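Local atomic coordinates of N-terminal acetyltransferase B complex subunit MDM20 (Candida albicans, PDB entry 5K04), a protein that probably serves as the non-catalytic, auxiliary subunit of the NatB N-terminal acetyltransferase complex, wrapping around the catalytic subunit NAT3. Residues Q186-Y191 against S205-P210; E299-K304 against K308-A313; Y617-K622 against Y637-K642; I675-A680 against L694-G699. All coordinates share one frame; numbering follows the deposited sequence.

Interaction 1. Residues Q186-Y191 against S205-P210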
# COMPACT_ATOMS: atom_id res chain seq x y z
N GLN A 186 0.01 -26.66 6.55
CA GLN A 186 1.14 -25.74 6.49
C GLN A 186 2.44 -26.48 6.20
O GLN A 186 3.26 -26.03 5.39
CB GLN A 186 1.26 -24.95 7.80
CG GLN A 186 0.08 -24.04 8.09
CD GLN A 186 0.02 -22.82 7.18
OE1 GLN A 186 0.90 -22.58 6.35
NE2 GLN A 186 -1.02 -22.02 7.36
N GLU A 187 2.67 -27.59 6.90
CA GLU A 187 3.87 -28.38 6.66
C GLU A 187 3.88 -28.92 5.24
O GLU A 187 4.90 -28.86 4.54
CB GLU A 187 3.97 -29.53 7.68
CG GLU A 187 3.86 -29.10 9.12
CD GLU A 187 3.98 -30.25 10.10
OE1 GLU A 187 3.93 -31.41 9.65
OE2 GLU A 187 4.13 -29.99 11.32
N ILE A 188 2.74 -29.44 4.78
CA ILE A 188 2.63 -29.93 3.41
C ILE A 188 2.93 -28.80 2.42
O ILE A 188 3.67 -28.99 1.45
CB ILE A 188 1.24 -30.55 3.18
CG1 ILE A 188 1.06 -31.81 4.05
CG2 ILE A 188 1.03 -30.87 1.71
CD1 ILE A 188 -0.33 -32.43 3.99
N TYR A 189 2.38 -27.61 2.68
CA TYR A 189 2.68 -26.45 1.84
C TYR A 189 4.20 -26.24 1.71
O TYR A 189 4.72 -26.13 0.60
CB TYR A 189 1.99 -25.21 2.40
CG TYR A 189 2.43 -23.90 1.76
CD1 TYR A 189 1.89 -23.48 0.53
CD2 TYR A 189 3.38 -23.08 2.38
CE1 TYR A 189 2.31 -22.28 -0.07
CE2 TYR A 189 3.78 -21.86 1.80
CZ TYR A 189 3.26 -21.48 0.57
OH TYR A 189 3.66 -20.31 0.01
N VAL A 190 4.91 -26.22 2.84
CA VAL A 190 6.35 -25.96 2.82
C VAL A 190 7.05 -26.97 1.93
O VAL A 190 7.90 -26.61 1.10
CB VAL A 190 6.95 -25.98 4.24
CG1 VAL A 190 8.48 -25.82 4.17
CG2 VAL A 190 6.37 -24.87 5.07
N TYR A 191 6.70 -28.25 2.10
CA TYR A 191 7.28 -29.32 1.30
C TYR A 191 7.11 -29.04 -0.20
O TYR A 191 8.06 -29.17 -0.97
CB TYR A 191 6.64 -30.65 1.71
CG TYR A 191 7.30 -31.88 1.15
CD1 TYR A 191 8.67 -31.97 1.04
CD2 TYR A 191 6.54 -32.97 0.72
CE1 TYR A 191 9.28 -33.09 0.51
CE2 TYR A 191 7.15 -34.11 0.20
CZ TYR A 191 8.51 -34.16 0.09
OH TYR A 191 9.12 -35.30 -0.43
N SER A 205 -1.89 -36.26 -3.92
CA SER A 205 -2.86 -37.32 -4.17
C SER A 205 -2.89 -38.36 -3.06
O SER A 205 -3.82 -39.16 -3.01
CB SER A 205 -2.57 -38.02 -5.50
OG SER A 205 -1.44 -38.86 -5.39
N GLY A 206 -1.87 -38.41 -2.20
CA GLY A 206 -1.86 -39.37 -1.12
C GLY A 206 -2.14 -38.78 0.26
O GLY A 206 -2.11 -39.49 1.27
N VAL A 207 -2.39 -37.48 0.31
CA VAL A 207 -2.61 -36.82 1.59
C VAL A 207 -3.93 -37.29 2.18
O VAL A 207 -4.98 -37.19 1.53
CB VAL A 207 -2.60 -35.30 1.42
CG1 VAL A 207 -3.09 -34.63 2.69
CG2 VAL A 207 -1.22 -34.83 1.04
N THR A 208 -3.89 -37.78 3.42
CA THR A 208 -5.11 -38.17 4.12
C THR A 208 -5.78 -37.00 4.83
O THR A 208 -7.01 -36.99 4.94
CB THR A 208 -4.80 -39.28 5.13
OG1 THR A 208 -3.58 -38.99 5.83
CG2 THR A 208 -4.66 -40.60 4.41
N LEU A 209 -5.01 -36.01 5.28
CA LEU A 209 -5.58 -34.81 5.87
C LEU A 209 -6.43 -34.06 4.83
O LEU A 209 -6.08 -34.03 3.65
CB LEU A 209 -4.49 -33.88 6.36
CG LEU A 209 -3.56 -34.41 7.43
CD1 LEU A 209 -2.42 -33.45 7.61
CD2 LEU A 209 -4.36 -34.54 8.71
N PRO A 210 -7.51 -33.42 5.27
CA PRO A 210 -8.26 -32.56 4.34
C PRO A 210 -7.39 -31.42 3.85
O PRO A 210 -6.73 -30.73 4.64
CB PRO A 210 -9.43 -32.05 5.19
CG PRO A 210 -9.48 -32.94 6.40
CD PRO A 210 -8.07 -33.40 6.63

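Interaction 2. Residues E299-K304 against K308-A313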
# COMPACT_ATOMS: atom_id res chain seq x y z
N GLU A 299 -25.54 -13.62 -26.05
CA GLU A 299 -26.89 -13.07 -25.92
C GLU A 299 -27.58 -13.60 -24.67
O GLU A 299 -28.29 -12.86 -23.99
CB GLU A 299 -27.70 -13.38 -27.18
CG GLU A 299 -27.27 -12.57 -28.41
CD GLU A 299 -27.82 -13.13 -29.73
OE1 GLU A 299 -28.59 -14.12 -29.69
OE2 GLU A 299 -27.48 -12.58 -30.80
N ASN A 300 -27.37 -14.89 -24.34
CA ASN A 300 -28.03 -15.48 -23.18
C ASN A 300 -27.47 -14.91 -21.88
O ASN A 300 -28.21 -14.68 -20.92
CB ASN A 300 -27.91 -17.01 -23.23
CG ASN A 300 -28.29 -17.69 -21.89
OD1 ASN A 300 -29.47 -17.91 -21.61
ND2 ASN A 300 -27.27 -18.05 -21.08
N TYR A 301 -26.16 -14.66 -21.83
CA TYR A 301 -25.60 -14.02 -20.64
C TYR A 301 -26.16 -12.61 -20.48
O TYR A 301 -26.55 -12.21 -19.38
CB TYR A 301 -24.07 -13.97 -20.70
CG TYR A 301 -23.51 -13.20 -19.53
CD1 TYR A 301 -23.27 -13.83 -18.31
CD2 TYR A 301 -23.28 -11.82 -19.61
CE1 TYR A 301 -22.79 -13.11 -17.21
CE2 TYR A 301 -22.81 -11.11 -18.53
CZ TYR A 301 -22.56 -11.74 -17.34
OH TYR A 301 -22.09 -11.01 -16.27
N TYR A 302 -26.23 -11.86 -21.59
CA TYR A 302 -26.71 -10.48 -21.54
C TYR A 302 -28.17 -10.41 -21.09
O TYR A 302 -28.55 -9.50 -20.34
CB TYR A 302 -26.54 -9.82 -22.92
CG TYR A 302 -27.16 -8.44 -23.02
CD1 TYR A 302 -26.45 -7.31 -22.69
CD2 TYR A 302 -28.47 -8.28 -23.44
CE1 TYR A 302 -27.01 -6.04 -22.77
CE2 TYR A 302 -29.05 -7.00 -23.53
CZ TYR A 302 -28.31 -5.90 -23.19
OH TYR A 302 -28.86 -4.64 -23.27
N GLN A 303 -29.00 -11.35 -21.55
CA GLN A 303 -30.42 -11.31 -21.19
C GLN A 303 -30.61 -11.57 -19.71
O GLN A 303 -31.54 -11.04 -19.10
CB GLN A 303 -31.21 -12.34 -22.01
CG GLN A 303 -31.29 -12.04 -23.51
CD GLN A 303 -31.94 -10.69 -23.82
OE1 GLN A 303 -32.82 -10.22 -23.09
NE2 GLN A 303 -31.50 -10.05 -24.90
N LYS A 304 -29.74 -12.39 -19.12
CA LYS A 304 -29.84 -12.70 -17.71
C LYS A 304 -29.19 -11.63 -16.84
O LYS A 304 -29.62 -11.44 -15.69
CB LYS A 304 -29.21 -14.06 -17.44
CG LYS A 304 -29.95 -15.20 -18.12
CD LYS A 304 -29.31 -16.54 -17.82
CE LYS A 304 -30.28 -17.66 -18.18
NZ LYS A 304 -31.58 -17.50 -17.46
N LYS A 308 -27.46 -6.00 -14.27
CA LYS A 308 -26.38 -6.08 -13.28
C LYS A 308 -25.17 -5.29 -13.76
O LYS A 308 -24.78 -5.36 -14.93
CB LYS A 308 -25.98 -7.54 -13.02
CG LYS A 308 -27.17 -8.46 -12.73
CD LYS A 308 -27.93 -8.07 -11.47
CE LYS A 308 -28.97 -9.14 -11.11
NZ LYS A 308 -29.64 -8.92 -9.78
N LEU A 309 -24.57 -4.55 -12.83
CA LEU A 309 -23.45 -3.70 -13.20
C LEU A 309 -22.25 -4.51 -13.68
O LEU A 309 -21.36 -3.95 -14.33
CB LEU A 309 -23.11 -2.82 -12.00
CG LEU A 309 -22.41 -1.49 -12.24
CD1 LEU A 309 -23.25 -0.56 -13.13
CD2 LEU A 309 -22.10 -0.83 -10.92
N CYS A 310 -22.23 -5.82 -13.42
CA CYS A 310 -21.14 -6.68 -13.86
C CYS A 310 -21.14 -6.95 -15.36
O CYS A 310 -20.08 -7.27 -15.90
CB CYS A 310 -21.18 -8.02 -13.10
SG CYS A 310 -22.55 -9.12 -13.40
N CYS A 311 -22.29 -6.80 -16.05
CA CYS A 311 -22.46 -7.35 -17.39
C CYS A 311 -21.32 -6.95 -18.32
O CYS A 311 -20.68 -7.80 -18.95
CB CYS A 311 -23.82 -6.92 -17.98
SG CYS A 311 -24.28 -7.77 -19.47
N TYR A 312 -21.04 -5.65 -18.42
CA TYR A 312 -20.05 -5.15 -19.37
C TYR A 312 -18.68 -5.74 -19.11
O TYR A 312 -18.00 -6.18 -20.04
CB TYR A 312 -19.97 -3.63 -19.31
CG TYR A 312 -18.82 -3.09 -20.13
CD1 TYR A 312 -18.93 -2.99 -21.52
CD2 TYR A 312 -17.65 -2.69 -19.54
CE1 TYR A 312 -17.89 -2.50 -22.28
CE2 TYR A 312 -16.60 -2.20 -20.29
CZ TYR A 312 -16.72 -2.11 -21.67
OH TYR A 312 -15.66 -1.62 -22.41
N ALA A 313 -18.23 -5.71 -17.84
CA ALA A 313 -16.89 -6.20 -17.53
C ALA A 313 -16.77 -7.70 -17.80
O ALA A 313 -15.71 -8.18 -18.22
CB ALA A 313 -16.53 -5.88 -16.07

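Interaction 3. Residues Y617-K622 against Y637-K642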
# COMPACT_ATOMS: atom_id res chain seq x y z
N TYR A 617 20.48 24.95 -4.24
CA TYR A 617 20.67 24.18 -3.02
C TYR A 617 22.09 23.61 -2.95
O TYR A 617 22.79 23.79 -1.94
CB TYR A 617 19.65 23.05 -2.92
CG TYR A 617 18.38 23.38 -2.13
CD1 TYR A 617 18.43 23.75 -0.78
CD2 TYR A 617 17.13 23.27 -2.73
CE1 TYR A 617 17.27 24.01 -0.06
CE2 TYR A 617 15.96 23.53 -2.01
CZ TYR A 617 16.03 23.91 -0.68
OH TYR A 617 14.87 24.18 -0.01
N PHE A 618 22.53 22.97 -4.02
CA PHE A 618 23.84 22.33 -4.01
C PHE A 618 24.95 23.34 -3.70
O PHE A 618 25.82 23.08 -2.85
CB PHE A 618 24.10 21.63 -5.35
CG PHE A 618 25.47 21.01 -5.46
CD1 PHE A 618 25.74 19.76 -4.92
CD2 PHE A 618 26.51 21.69 -6.09
CE1 PHE A 618 27.00 19.18 -5.01
CE2 PHE A 618 27.78 21.13 -6.19
CZ PHE A 618 28.02 19.86 -5.64
N ASN A 619 24.92 24.49 -4.37
CA ASN A 619 25.93 25.52 -4.11
C ASN A 619 25.84 26.02 -2.68
O ASN A 619 26.87 26.33 -2.06
CB ASN A 619 25.75 26.67 -5.10
CG ASN A 619 26.15 26.29 -6.52
OD1 ASN A 619 26.06 25.13 -6.90
ND2 ASN A 619 26.64 27.26 -7.28
N LEU A 620 24.62 26.12 -2.15
CA LEU A 620 24.42 26.64 -0.80
C LEU A 620 25.01 25.70 0.24
O LEU A 620 25.67 26.14 1.19
CB LEU A 620 22.93 26.85 -0.55
CG LEU A 620 22.52 27.28 0.87
CD1 LEU A 620 23.17 28.62 1.23
CD2 LEU A 620 21.00 27.33 1.02
N LEU A 621 24.80 24.39 0.06
CA LEU A 621 25.25 23.41 1.04
C LEU A 621 26.75 23.21 0.96
O LEU A 621 27.41 23.05 1.99
CB LEU A 621 24.50 22.10 0.81
CG LEU A 621 22.98 22.25 0.90
CD1 LEU A 621 22.27 21.03 0.34
CD2 LEU A 621 22.54 22.49 2.34
N LYS A 622 27.31 23.22 -0.26
CA LYS A 622 28.75 23.06 -0.44
C LYS A 622 29.52 24.19 0.24
O LYS A 622 30.56 23.96 0.88
CB LYS A 622 29.08 23.01 -1.94
CG LYS A 622 29.52 21.62 -2.43
CD LYS A 622 30.26 21.69 -3.76
CE LYS A 622 31.73 21.33 -3.64
NZ LYS A 622 32.00 19.87 -3.78
N TYR A 637 29.41 30.62 -4.92
CA TYR A 637 28.65 31.71 -4.33
C TYR A 637 28.22 32.75 -5.36
O TYR A 637 27.14 33.33 -5.24
CB TYR A 637 29.45 32.36 -3.20
CG TYR A 637 29.00 33.76 -2.88
CD1 TYR A 637 27.78 33.98 -2.26
CD2 TYR A 637 29.78 34.86 -3.23
CE1 TYR A 637 27.35 35.26 -1.98
CE2 TYR A 637 29.35 36.16 -2.95
CZ TYR A 637 28.14 36.34 -2.31
OH TYR A 637 27.68 37.59 -2.01
N ASN A 638 29.06 32.98 -6.38
CA ASN A 638 28.71 33.92 -7.45
C ASN A 638 27.44 33.48 -8.17
O ASN A 638 26.60 34.32 -8.52
CB ASN A 638 29.86 34.06 -8.45
CG ASN A 638 30.93 35.08 -8.01
OD1 ASN A 638 30.74 35.88 -7.10
ND2 ASN A 638 32.07 35.04 -8.69
N TYR A 639 27.28 32.17 -8.39
CA TYR A 639 26.07 31.70 -9.06
C TYR A 639 24.83 31.97 -8.22
O TYR A 639 23.78 32.35 -8.76
CB TYR A 639 26.20 30.21 -9.39
CG TYR A 639 25.10 29.73 -10.32
CD1 TYR A 639 23.89 29.25 -9.82
CD2 TYR A 639 25.28 29.74 -11.71
CE1 TYR A 639 22.89 28.80 -10.67
CE2 TYR A 639 24.28 29.31 -12.57
CZ TYR A 639 23.09 28.84 -12.05
OH TYR A 639 22.10 28.40 -12.91
N LEU A 640 24.93 31.79 -6.90
CA LEU A 640 23.82 32.16 -6.01
C LEU A 640 23.54 33.66 -6.08
O LEU A 640 22.39 34.09 -6.12
CB LEU A 640 24.13 31.75 -4.57
CG LEU A 640 24.14 30.25 -4.24
CD1 LEU A 640 25.09 29.95 -3.08
CD2 LEU A 640 22.75 29.75 -3.88
N GLN A 641 24.60 34.47 -6.14
CA GLN A 641 24.44 35.92 -6.15
C GLN A 641 23.73 36.39 -7.42
O GLN A 641 22.86 37.27 -7.36
CB GLN A 641 25.81 36.58 -6.00
CG GLN A 641 25.82 38.10 -6.02
CD GLN A 641 27.08 38.68 -5.38
OE1 GLN A 641 28.10 38.01 -5.25
NE2 GLN A 641 26.99 39.94 -4.97
N LYS A 642 24.07 35.81 -8.57
CA LYS A 642 23.50 36.26 -9.83
C LYS A 642 22.02 35.89 -9.93
O LYS A 642 21.25 36.60 -10.60
CB LYS A 642 24.28 35.64 -10.99
CG LYS A 642 25.07 36.63 -11.83
CD LYS A 642 26.33 37.16 -11.13
CE LYS A 642 27.05 38.20 -12.00
NZ LYS A 642 28.19 38.88 -11.30

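Interaction 4. Residues I675-A680 against L694-G699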
# COMPACT_ATOMS: atom_id res chain seq x y z
N ILE A 675 15.88 27.99 4.68
CA ILE A 675 17.12 27.24 4.86
C ILE A 675 18.34 28.15 4.69
O ILE A 675 19.33 28.03 5.42
CB ILE A 675 17.12 26.04 3.89
CG1 ILE A 675 16.03 25.05 4.29
CG2 ILE A 675 18.48 25.34 3.82
CD1 ILE A 675 15.80 23.96 3.27
N VAL A 676 18.28 29.09 3.74
CA VAL A 676 19.32 30.11 3.64
C VAL A 676 19.51 30.81 4.99
O VAL A 676 20.64 31.01 5.46
CB VAL A 676 18.98 31.12 2.53
CG1 VAL A 676 19.83 32.39 2.67
CG2 VAL A 676 19.18 30.50 1.14
N LYS A 677 18.40 31.19 5.63
CA LYS A 677 18.49 31.91 6.90
C LYS A 677 19.01 31.00 8.00
O LYS A 677 19.81 31.44 8.84
CB LYS A 677 17.13 32.50 7.27
CG LYS A 677 16.70 33.59 6.30
CD LYS A 677 15.33 34.17 6.60
CE LYS A 677 15.05 35.33 5.66
NZ LYS A 677 13.73 35.96 5.91
N LEU A 678 18.60 29.74 8.01
CA LEU A 678 19.09 28.81 9.02
C LEU A 678 20.61 28.65 8.91
O LEU A 678 21.33 28.74 9.91
CB LEU A 678 18.37 27.47 8.87
CG LEU A 678 18.56 26.34 9.89
CD1 LEU A 678 17.42 25.37 9.79
CD2 LEU A 678 19.85 25.61 9.63
N LEU A 679 21.10 28.43 7.69
CA LEU A 679 22.54 28.26 7.48
C LEU A 679 23.31 29.54 7.76
O LEU A 679 24.43 29.49 8.28
CB LEU A 679 22.80 27.76 6.07
CG LEU A 679 22.33 26.32 5.86
CD1 LEU A 679 22.35 25.94 4.39
CD2 LEU A 679 23.20 25.36 6.67
N ALA A 680 22.73 30.70 7.43
CA ALA A 680 23.39 31.96 7.75
C ALA A 680 23.66 32.09 9.25
O ALA A 680 24.69 32.63 9.66
CB ALA A 680 22.55 33.13 7.26
N LEU A 694 19.98 39.53 -0.08
CA LEU A 694 19.40 39.43 -1.41
C LEU A 694 17.96 38.92 -1.38
O LEU A 694 17.15 39.32 -2.22
CB LEU A 694 20.25 38.51 -2.28
CG LEU A 694 21.52 39.11 -2.89
CD1 LEU A 694 22.21 38.08 -3.77
CD2 LEU A 694 21.15 40.33 -3.70
N VAL A 695 17.64 38.03 -0.43
CA VAL A 695 16.29 37.46 -0.36
C VAL A 695 15.30 38.40 0.30
O VAL A 695 14.09 38.19 0.16
CB VAL A 695 16.29 36.11 0.38
CG1 VAL A 695 17.28 35.13 -0.28
CG2 VAL A 695 16.59 36.30 1.85
N LYS A 696 15.78 39.44 0.99
CA LYS A 696 14.91 40.39 1.69
C LYS A 696 13.79 40.98 0.84
O LYS A 696 12.65 41.04 1.33
CB LYS A 696 15.78 41.51 2.30
CG LYS A 696 16.15 41.28 3.75
CD LYS A 696 14.90 40.96 4.56
CE LYS A 696 15.21 40.69 6.04
NZ LYS A 696 13.97 40.34 6.80
N PRO A 697 14.01 41.45 -0.40
CA PRO A 697 12.92 42.09 -1.14
C PRO A 697 11.99 41.14 -1.89
O PRO A 697 11.08 41.62 -2.57
CB PRO A 697 13.67 43.00 -2.13
CG PRO A 697 14.92 42.25 -2.41
CD PRO A 697 15.30 41.58 -1.11
N PHE A 698 12.21 39.82 -1.79
CA PHE A 698 11.42 38.87 -2.56
C PHE A 698 9.93 39.04 -2.29
O PHE A 698 9.11 39.06 -3.22
CB PHE A 698 11.84 37.43 -2.24
CG PHE A 698 13.14 37.01 -2.88
CD1 PHE A 698 13.88 37.89 -3.66
CD2 PHE A 698 13.63 35.74 -2.70
CE1 PHE A 698 15.06 37.49 -4.25
CE2 PHE A 698 14.81 35.33 -3.28
CZ PHE A 698 15.52 36.21 -4.06
N GLY A 699 9.56 39.14 -1.01
CA GLY A 699 8.14 39.22 -0.67
C GLY A 699 7.48 40.43 -1.29
O GLY A 699 6.43 40.33 -1.92

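Interaction 1. Residues Q186-Y191 against S205-P210
With chi1 at -65° and chi2 at 174°, Ile188 sets its CG1 branch beside its own backbone N and extends it straight away from the helix, while Val207 places CG1 anti to its backbone N (chi1 169°) and CG2 anti to its carbonyl carbon, so that the fork of both methyls opens toward the helix. The two side chains meet tip to tip. Ile188 CD1 lies 3.8 Å from Val207 CG1 and 3.9 Å from Val207 CG2, a single methyl seated against both prongs of the valine. Leu209 adds a more distant touch, its CD1 standing 4.3 Å from Ile188 CD1. One isoleucine methyl therefore meets both Val207 and Leu209. No hydrogen bond crosses, the closest CA atoms, those of Ile188 and Val207, are 8.8 Å apart, and the contact is small and made of apolar side chains alone. Next to it on the helix, Glu187 is salt-bridged to Arg143. This is local packing in an all-helical chain, probably a TPR-like solenoid: helix 185-192 meets the loop that leads from helix 197-204 into helix 213-225, Ile188 also rests on Leu215 of the latter helix, and Val190 packs against helices 162-177 and 489-503.

Interaction 2. Residues E299-K304 against K308-A313
Helix 295-305 and the type I beta turn Lys308-Cys311, which runs into helix 311-315, come within 6.7 Å of each other at the CA atoms of Tyr302 and Cys311. The side chain of Cys311 lies at the centre. Its SG is anti to the backbone N (chi1 -169°), which carries the sulfur to two consecutive tyrosines: it is 3.8 Å from Tyr301 CE2 and 3.9 Å from Tyr302 CD1. Both are sulfur-aromatic contacts of oblique approach, the sulfur lying 70° off the normal of the Tyr301 ring and 62° off that of the Tyr302 ring. The Tyr301 ring also presents its edge to the backbone, with Cys311 CA in the ring plane and 3.9 Å from Tyr301 CE2. Farther along the same ring, Tyr301 OH stands 3.5 Å from Cys310 SG. The contact is a corner between two consecutive helices within the MDM20/NAA25 family region, where a short loop and the type I beta turn lead from one helix to the next and aromatic side chains pack against the connection. Phenol hydroxyls find their partners beyond it: Tyr301 OH hydrogen-bonds to Asp314 OD2 and Tyr302 OH to Asn343 OD1, which fixes the far end of each ring. Phe305 stacks on Tyr301, and Phe324 meets Tyr302 edge-to-face. On the turn side the catalytic chain NAT3 joins in, its Tyr84 packing on Cys310 and its Arg86 O accepting a hydrogen bond from Lys308 NZ. The Cys310 side chain is about 10 Å from the bound coenzyme A.

Interaction 3. Residues Y617-K622 against Y637-K642
Two successive helices of the C-terminal helical array, 608-625 and 630-643, form a helical hairpin, and Asn619 and Leu620 of the first pack here on Tyr639 and Leu640 of the second. The axes of the two short segments approach to 9.3 Å and run at 132° to each other, well short of antiparallel. Leu640 reaches in with its branch: CD1 is 3.9 Å from Asn619 CB and 4.0 Å from Leu620 N, so one methyl lies against the side-chain base of one residue and the backbone of the next. CD2 of Leu640 is farther off, 4.4 Å from Leu620 CB. With CG of Asn619 beside its own backbone N (chi1 -70°), the amide is carried across to the second helix, where ND2 comes 3.7 Å from Tyr639 CB. The Asn619 and Tyr639 side chains cross at about a right angle, and the amide and ring planes are 57° apart. That amide donates from ND2 to Leu636 O, just before the segment. Tyr639 in turn carries a cation-pi contact with Lys615, while Leu620 also packs on helices 661-682 and 686-695. Chemically the contact is mixed: Asn619 and Leu640 carry most of it, one polar and one apolar, and the buried ND2 is satisfied by a main-chain carbonyl of the partner helix, so a polar link ties the two helices together inside an otherwise apolar seam.

Interaction 4. Residues I675-A680 against L694-G699
The end of the Lys677 chain reaches Val695, CE against CG2, a contact that joins helix 661-682 to the corner where helix 686-695 gives way to helix 698-703, in the all-helical C-terminal part of the chain. A type I beta turn from Val695 to Phe698 makes that corner, closed by a hydrogen bond from Phe698 N to Val695 O of 3.2 Å. The inner side is the closer packed. Val695 is buried and turns its CB toward the helix, with CG2 4.2 Å from Lys677 CE; Val676, on the helix, also points toward the turn, though its side chain comes no nearer than 4.8 Å. Behind Val695, the Phe698 ring lies with one face under Val695 CA, which sits 3.8 Å above the plane over the ring centre, and Val695 and Phe698 both touch Ile673, earlier on helix 661-682. The outer side is looser and more open to solvent. Lys677 starts across the helix surface and then runs fully extended, chi2 to chi4 all near 180°, which brings its end to the turn. Lys696 is exposed, and a bend at chi2 (-51°) in an otherwise extended outer chain accompanies the approach of its end to Lys677. No hydrogen bond or salt bridge joins the segments, and the two ammonium groups may repel each other somewhat, though solvent would screen them. Their separation, Lys677 NZ to Lys696 NZ, is 4.5 Å.

How the interactions relate
Interactions 3 and 4 form one continuous patch, their centres 13 Å apart, because helix 608-625 packs on helix 661-682: Leu620 CD2 is 3.7 Å from Val676 CG2, and Tyr617 OH is 3.4 Å from Ile675 CD1. Between helices 630-643 and 686-695, Gln641 O is 3.7 Å from Leu694 CD1. Interactions 1 and 2 stand apart, their centres 40 Å from each other, and both lie across the chain's centre from that patch, 64 to 69 Å away between centres. Interaction 2 is the one near coenzyme A; four of its residues and, for interaction 1, Gln186 alone come within reach of NAT3, whereas interactions 3 and 4 touch no other protein chain.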